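Long-range contact in sulfate adenylyltransferase, adenylylsulfate kinase (Thiobacillus denitrificans, PDB 3CR8), which probably makes activated sulfate, its kinase activity phosphorylating adenosine 5'-phosphosulfate with ATP to give 3'-phosphoadenylyl sulfate: residues E191-D203 with F224-P238. Residues are numbered along the deposited sequence; the frame is centred on the assembly and turned at random.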
loop_
_atom_site.group_PDB
_atom_site.type_symbol
_atom_site.label_atom_id
_atom_site.label_comp_id
_atom_site.label_asym_id
_atom_site.label_seq_id
_atom_site.Cartn_x
_atom_site.Cartn_y
_atom_site.Cartn_z
ATOM N N GLU A 191 -7.132 9.908 -38.193
ATOM C CA GLU A 191 -5.691 10.052 -38.350
ATOM C C GLU A 191 -5.247 11.489 -38.056
ATOM O O GLU A 191 -4.542 12.132 -38.868
ATOM C CB GLU A 191 -5.257 9.629 -39.754
ATOM C CG GLU A 191 -5.491 8.139 -40.054
ATOM C CD GLU A 191 -4.916 7.707 -41.393
ATOM O OE1 GLU A 191 -3.752 8.065 -41.694
ATOM O OE2 GLU A 191 -5.631 7.009 -42.144
ATOM N N ALA A 192 -5.661 11.971 -36.879
ATOM C CA ALA A 192 -5.429 13.352 -36.478
ATOM C C ALA A 192 -4.710 13.500 -35.134
ATOM O O ALA A 192 -4.813 12.629 -34.254
ATOM C CB ALA A 192 -6.758 14.115 -36.460
ATOM N N ASN A 193 -3.975 14.606 -35.001
ATOM C CA ASN A 193 -3.456 15.048 -33.705
ATOM C C ASN A 193 -4.561 15.742 -32.917
ATOM O O ASN A 193 -5.574 16.139 -33.491
ATOM C CB ASN A 193 -2.253 15.969 -33.878
ATOM C CG ASN A 193 -1.168 15.363 -34.770
ATOM O OD1 ASN A 193 -0.179 14.821 -34.281
ATOM N ND2 ASN A 193 -1.355 15.454 -36.085
ATOM N N LEU A 194 -4.392 15.858 -31.604
ATOM C CA LEU A 194 -5.468 16.345 -30.756
ATOM C C LEU A 194 -5.031 17.579 -30.029
ATOM O O LEU A 194 -3.935 17.611 -29.449
ATOM C CB LEU A 194 -5.870 15.289 -29.734
ATOM C CG LEU A 194 -6.923 15.733 -28.727
ATOM C CD1 LEU A 194 -8.224 15.970 -29.442
ATOM C CD2 LEU A 194 -7.080 14.707 -27.610
ATOM N N LEU A 195 -5.907 18.587 -30.075
ATOM C CA LEU A 195 -5.721 19.853 -29.382
ATOM C C LEU A 195 -6.789 20.039 -28.282
ATOM O O LEU A 195 -7.996 20.169 -28.551
ATOM C CB LEU A 195 -5.739 21.019 -30.380
ATOM C CG LEU A 195 -5.697 22.407 -29.728
ATOM C CD1 LEU A 195 -4.357 22.605 -29.026
ATOM C CD2 LEU A 195 -5.928 23.521 -30.709
ATOM N N LEU A 196 -6.350 20.024 -27.031
ATOM C CA LEU A 196 -7.253 20.337 -25.930
ATOM C C LEU A 196 -7.215 21.836 -25.778
ATOM O O LEU A 196 -6.155 22.426 -25.454
ATOM C CB LEU A 196 -6.768 19.655 -24.658
ATOM C CG LEU A 196 -6.653 18.128 -24.787
ATOM C CD1 LEU A 196 -5.967 17.515 -23.587
ATOM C CD2 LEU A 196 -8.042 17.525 -24.971
ATOM N N HIS A 197 -8.367 22.451 -26.033
ATOM C CA HIS A 197 -8.450 23.903 -26.200
ATOM C C HIS A 197 -9.543 24.458 -25.311
ATOM O O HIS A 197 -10.539 24.929 -25.806
ATOM C CB HIS A 197 -8.772 24.188 -27.675
ATOM C CG HIS A 197 -8.114 25.410 -28.238
ATOM N ND1 HIS A 197 -7.011 26.002 -27.668
ATOM C CD2 HIS A 197 -8.389 26.125 -29.358
ATOM C CE1 HIS A 197 -6.644 27.044 -28.396
ATOM N NE2 HIS A 197 -7.461 27.139 -29.426
ATOM N N PRO A 198 -9.376 24.393 -23.982
ATOM C CA PRO A 198 -10.460 24.796 -23.065
ATOM C C PRO A 198 -10.766 26.302 -23.086
ATOM O O PRO A 198 -9.835 27.119 -22.983
ATOM C CB PRO A 198 -9.915 24.428 -21.678
ATOM C CG PRO A 198 -8.709 23.614 -21.907
ATOM C CD PRO A 198 -8.166 23.993 -23.250
ATOM N N GLN A 199 -12.047 26.664 -23.191
ATOM C CA GLN A 199 -12.424 28.073 -23.116
ATOM C C GLN A 199 -12.051 28.698 -21.763
ATOM O O GLN A 199 -12.356 28.159 -20.701
ATOM C CB GLN A 199 -13.894 28.255 -23.461
ATOM C CG GLN A 199 -14.094 28.604 -24.910
ATOM C CD GLN A 199 -15.215 27.815 -25.556
ATOM O OE1 GLN A 199 -15.994 27.140 -24.874
ATOM N NE2 GLN A 199 -15.300 27.892 -26.884
ATOM N N VAL A 200 -11.367 29.831 -21.799
ATOM C CA VAL A 200 -10.742 30.299 -20.577
ATOM C C VAL A 200 -11.031 31.751 -20.125
ATOM O O VAL A 200 -10.460 32.245 -19.146
ATOM C CB VAL A 200 -9.219 30.171 -20.687
ATOM C CG1 VAL A 200 -8.515 31.389 -20.108
ATOM C CG2 VAL A 200 -8.763 28.896 -20.016
ATOM N N GLY A 201 -11.950 32.417 -20.804
ATOM C CA GLY A 201 -12.237 33.807 -20.514
ATOM C C GLY A 201 -12.969 34.154 -19.237
ATOM O O GLY A 201 -14.081 33.711 -18.996
ATOM N N GLY A 202 -12.355 34.993 -18.420
ATOM C CA GLY A 202 -12.945 35.416 -17.172
ATOM C C GLY A 202 -12.135 36.558 -16.628
ATOM O O GLY A 202 -11.298 37.035 -17.327
ATOM N N ASP A 203 -12.378 36.986 -15.395
ATOM C CA ASP A 203 -11.561 37.964 -14.693
ATOM C C ASP A 203 -11.038 37.428 -13.344
ATOM O O ASP A 203 -11.636 36.520 -12.764
ATOM C CB ASP A 203 -12.394 39.214 -14.480
ATOM C CG ASP A 203 -11.558 40.414 -14.188
ATOM O OD1 ASP A 203 -10.672 40.718 -15.026
ATOM O OD2 ASP A 203 -11.775 41.039 -13.121
ATOM N N PHE A 224 -2.595 11.497 -21.698
ATOM C CA PHE A 224 -2.726 11.682 -23.133
ATOM C C PHE A 224 -1.392 11.418 -23.805
ATOM O O PHE A 224 -0.317 11.739 -23.283
ATOM C CB PHE A 224 -3.182 13.112 -23.472
ATOM C CG PHE A 224 -4.672 13.312 -23.430
ATOM C CD1 PHE A 224 -5.476 12.909 -24.485
ATOM C CD2 PHE A 224 -5.265 13.922 -22.342
ATOM C CE1 PHE A 224 -6.850 13.091 -24.445
ATOM C CE2 PHE A 224 -6.635 14.103 -22.298
ATOM C CZ PHE A 224 -7.425 13.684 -23.356
ATOM N N PRO A 225 -1.446 10.832 -24.987
ATOM C CA PRO A 225 -0.219 10.563 -25.716
ATOM C C PRO A 225 0.500 11.890 -25.990
ATOM O O PRO A 225 -0.101 12.826 -26.514
ATOM C CB PRO A 225 -0.729 9.931 -27.010
ATOM C CG PRO A 225 -2.112 9.414 -26.683
ATOM C CD PRO A 225 -2.645 10.417 -25.730
ATOM N N ALA A 226 1.767 11.970 -25.621
ATOM C CA ALA A 226 2.492 13.207 -25.745
ATOM C C ALA A 226 2.695 13.656 -27.194
ATOM O O ALA A 226 2.539 14.844 -27.525
ATOM C CB ALA A 226 3.825 13.098 -25.006
ATOM N N ALA A 227 3.051 12.711 -28.057
ATOM C CA ALA A 227 3.406 13.015 -29.454
ATOM C C ALA A 227 2.177 13.296 -30.314
ATOM O O ALA A 227 2.286 13.498 -31.515
ATOM C CB ALA A 227 4.204 11.858 -30.068
ATOM N N THR A 228 1.010 13.310 -29.694
ATOM C CA THR A 228 -0.231 13.353 -30.434
ATOM C C THR A 228 -1.242 14.386 -29.888
ATOM O O THR A 228 -2.299 14.628 -30.482
ATOM C CB THR A 228 -0.812 11.948 -30.417
ATOM O OG1 THR A 228 -0.530 11.328 -31.677
ATOM C CG2 THR A 228 -2.345 11.957 -30.118
ATOM N N THR A 229 -0.892 15.021 -28.775
ATOM C CA THR A 229 -1.832 15.840 -28.051
ATOM C C THR A 229 -1.137 17.134 -27.760
ATOM O O THR A 229 0.073 17.132 -27.632
ATOM C CB THR A 229 -2.188 15.161 -26.729
ATOM O OG1 THR A 229 -2.616 13.816 -27.001
ATOM C CG2 THR A 229 -3.284 15.934 -26.004
ATOM N N GLN A 230 -1.911 18.218 -27.685
ATOM C CA GLN A 230 -1.449 19.545 -27.284
ATOM C C GLN A 230 -2.454 20.196 -26.403
ATOM O O GLN A 230 -3.662 20.044 -26.648
ATOM C CB GLN A 230 -1.280 20.454 -28.499
ATOM C CG GLN A 230 0.171 20.673 -28.878
ATOM C CD GLN A 230 0.909 21.450 -27.803
ATOM O OE1 GLN A 230 2.115 21.290 -27.606
ATOM N NE2 GLN A 230 0.172 22.276 -27.085
ATOM N N LEU A 231 -1.981 20.919 -25.383
ATOM C CA LEU A 231 -2.884 21.720 -24.526
ATOM C C LEU A 231 -2.635 23.210 -24.755
ATOM O O LEU A 231 -1.503 23.656 -24.849
ATOM C CB LEU A 231 -2.743 21.371 -23.041
ATOM C CG LEU A 231 -3.522 22.242 -22.045
ATOM C CD1 LEU A 231 -5.017 22.004 -22.095
ATOM C CD2 LEU A 231 -3.017 21.994 -20.642
ATOM N N SER A 232 -3.695 23.981 -24.881
ATOM C CA SER A 232 -3.519 25.400 -25.097
ATOM C C SER A 232 -4.777 26.080 -24.626
ATOM O O SER A 232 -5.803 25.441 -24.534
ATOM C CB SER A 232 -3.267 25.683 -26.566
ATOM O OG SER A 232 -2.534 26.869 -26.702
ATOM N N LEU A 233 -4.709 27.361 -24.304
ATOM C CA LEU A 233 -5.908 28.061 -23.832
ATOM C C LEU A 233 -6.528 28.902 -24.928
ATOM O O LEU A 233 -5.838 29.461 -25.778
ATOM C CB LEU A 233 -5.607 28.915 -22.598
ATOM C CG LEU A 233 -4.875 28.086 -21.543
ATOM C CD1 LEU A 233 -4.411 28.955 -20.399
ATOM C CD2 LEU A 233 -5.773 26.968 -21.050
ATOM N N LEU A 234 -7.849 28.959 -24.892
ATOM C CA LEU A 234 -8.659 29.692 -25.849
ATOM C C LEU A 234 -9.373 30.828 -25.124
ATOM O O LEU A 234 -10.387 30.606 -24.455
ATOM C CB LEU A 234 -9.705 28.743 -26.429
ATOM C CG LEU A 234 -10.522 29.108 -27.672
ATOM C CD1 LEU A 234 -11.934 28.782 -27.364
ATOM C CD2 LEU A 234 -10.424 30.572 -27.993
ATOM N N PRO A 235 -8.867 32.053 -25.271
ATOM C CA PRO A 235 -9.306 33.195 -24.470
ATOM C C PRO A 235 -10.633 33.706 -24.971
ATOM O O PRO A 235 -10.654 34.408 -25.966
ATOM C CB PRO A 235 -8.231 34.257 -24.746
ATOM C CG PRO A 235 -7.242 33.625 -25.720
ATOM C CD PRO A 235 -7.955 32.470 -26.339
ATOM N N ALA A 236 -11.717 33.367 -24.291
ATOM C CA ALA A 236 -13.055 33.719 -24.735
ATOM C C ALA A 236 -14.025 33.194 -23.704
ATOM O O ALA A 236 -13.673 32.342 -22.891
ATOM C CB ALA A 236 -13.280 33.202 -26.113
ATOM N N PRO A 237 -15.270 33.672 -23.740
ATOM C CA PRO A 237 -16.153 32.996 -22.785
ATOM C C PRO A 237 -16.668 31.847 -23.648
ATOM O O PRO A 237 -16.644 31.978 -24.880
ATOM C CB PRO A 237 -17.288 34.000 -22.521
ATOM C CG PRO A 237 -16.943 35.271 -23.380
ATOM C CD PRO A 237 -15.849 34.870 -24.325
ATOM N N PRO A 238 -17.090 30.729 -23.031
ATOM C CA PRO A 238 -17.927 29.803 -23.803
ATOM C C PRO A 238 -19.159 30.549 -24.353
ATOM O O PRO A 238 -19.709 31.430 -23.679
ATOM C CB PRO A 238 -18.355 28.765 -22.760
ATOM C CG PRO A 238 -17.287 28.805 -21.719
ATOM C CD PRO A 238 -16.744 30.210 -21.697
#
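Leu194, Leu195 and Leu196 pair in parallel with Thr229, Gln230 and Leu231, and the backbone bonds alternate between the strands. Leu194 N donates to Thr228 O and Leu196 N to Gln230 O, while Leu194 O and Leu196 O receive Gln230 N and Ser232 N. The last of these, from Ser232 N to Leu196 O, spans 3.0 Å. Beyond the strands the pairing continues less regularly: Leu234 N reaches Pro198 O weakly, Val200 N binds Leu234 O at 2.9 Å, and Gly201 N bonds to Ala236 O.

Apolar packing lies on the face bearing Leu194, Leu196 and Leu231. Leu196 CD1 sits over one face of the Phe224 ring, 4.0 Å from its centroid, in a CH-pi contact; Leu194 CD2 touches Phe224 CE1 at 3.6 Å. Leu231, whose CG lies opposite the backbone N (chi1 174°), brings CD1 against Leu196 CB and Pro198 CD. Farther along, Val200 CG2 packs on Leu233 CD2, and both side chains touch Val214 of helix 210-220, the helix connecting the two strands.

The imidazole of His197 lies between Leu234 and Leu195. Leu234 CB stands 3.9 Å from the ring centroid, almost on its normal, and Leu195 CD2 lies over the opposite face, toward its rim. At the edge, ND1 makes a weak but straight bond to Ser232 O (3.4 Å, 164° at the hydrogen). Replacing His197 by alanine is likely to open a gap between Leu195 and Leu234 and leave Ser232 O without this donor.

Backbone bonds thus fix the pair at one edge of the five-stranded parallel sheet of this chain, within a beta-alpha-beta unit of the ATP-sulfurylase region, and carry the association on beyond the strands, where the buried imidazole adds apolar contact on both faces and one weak polar link.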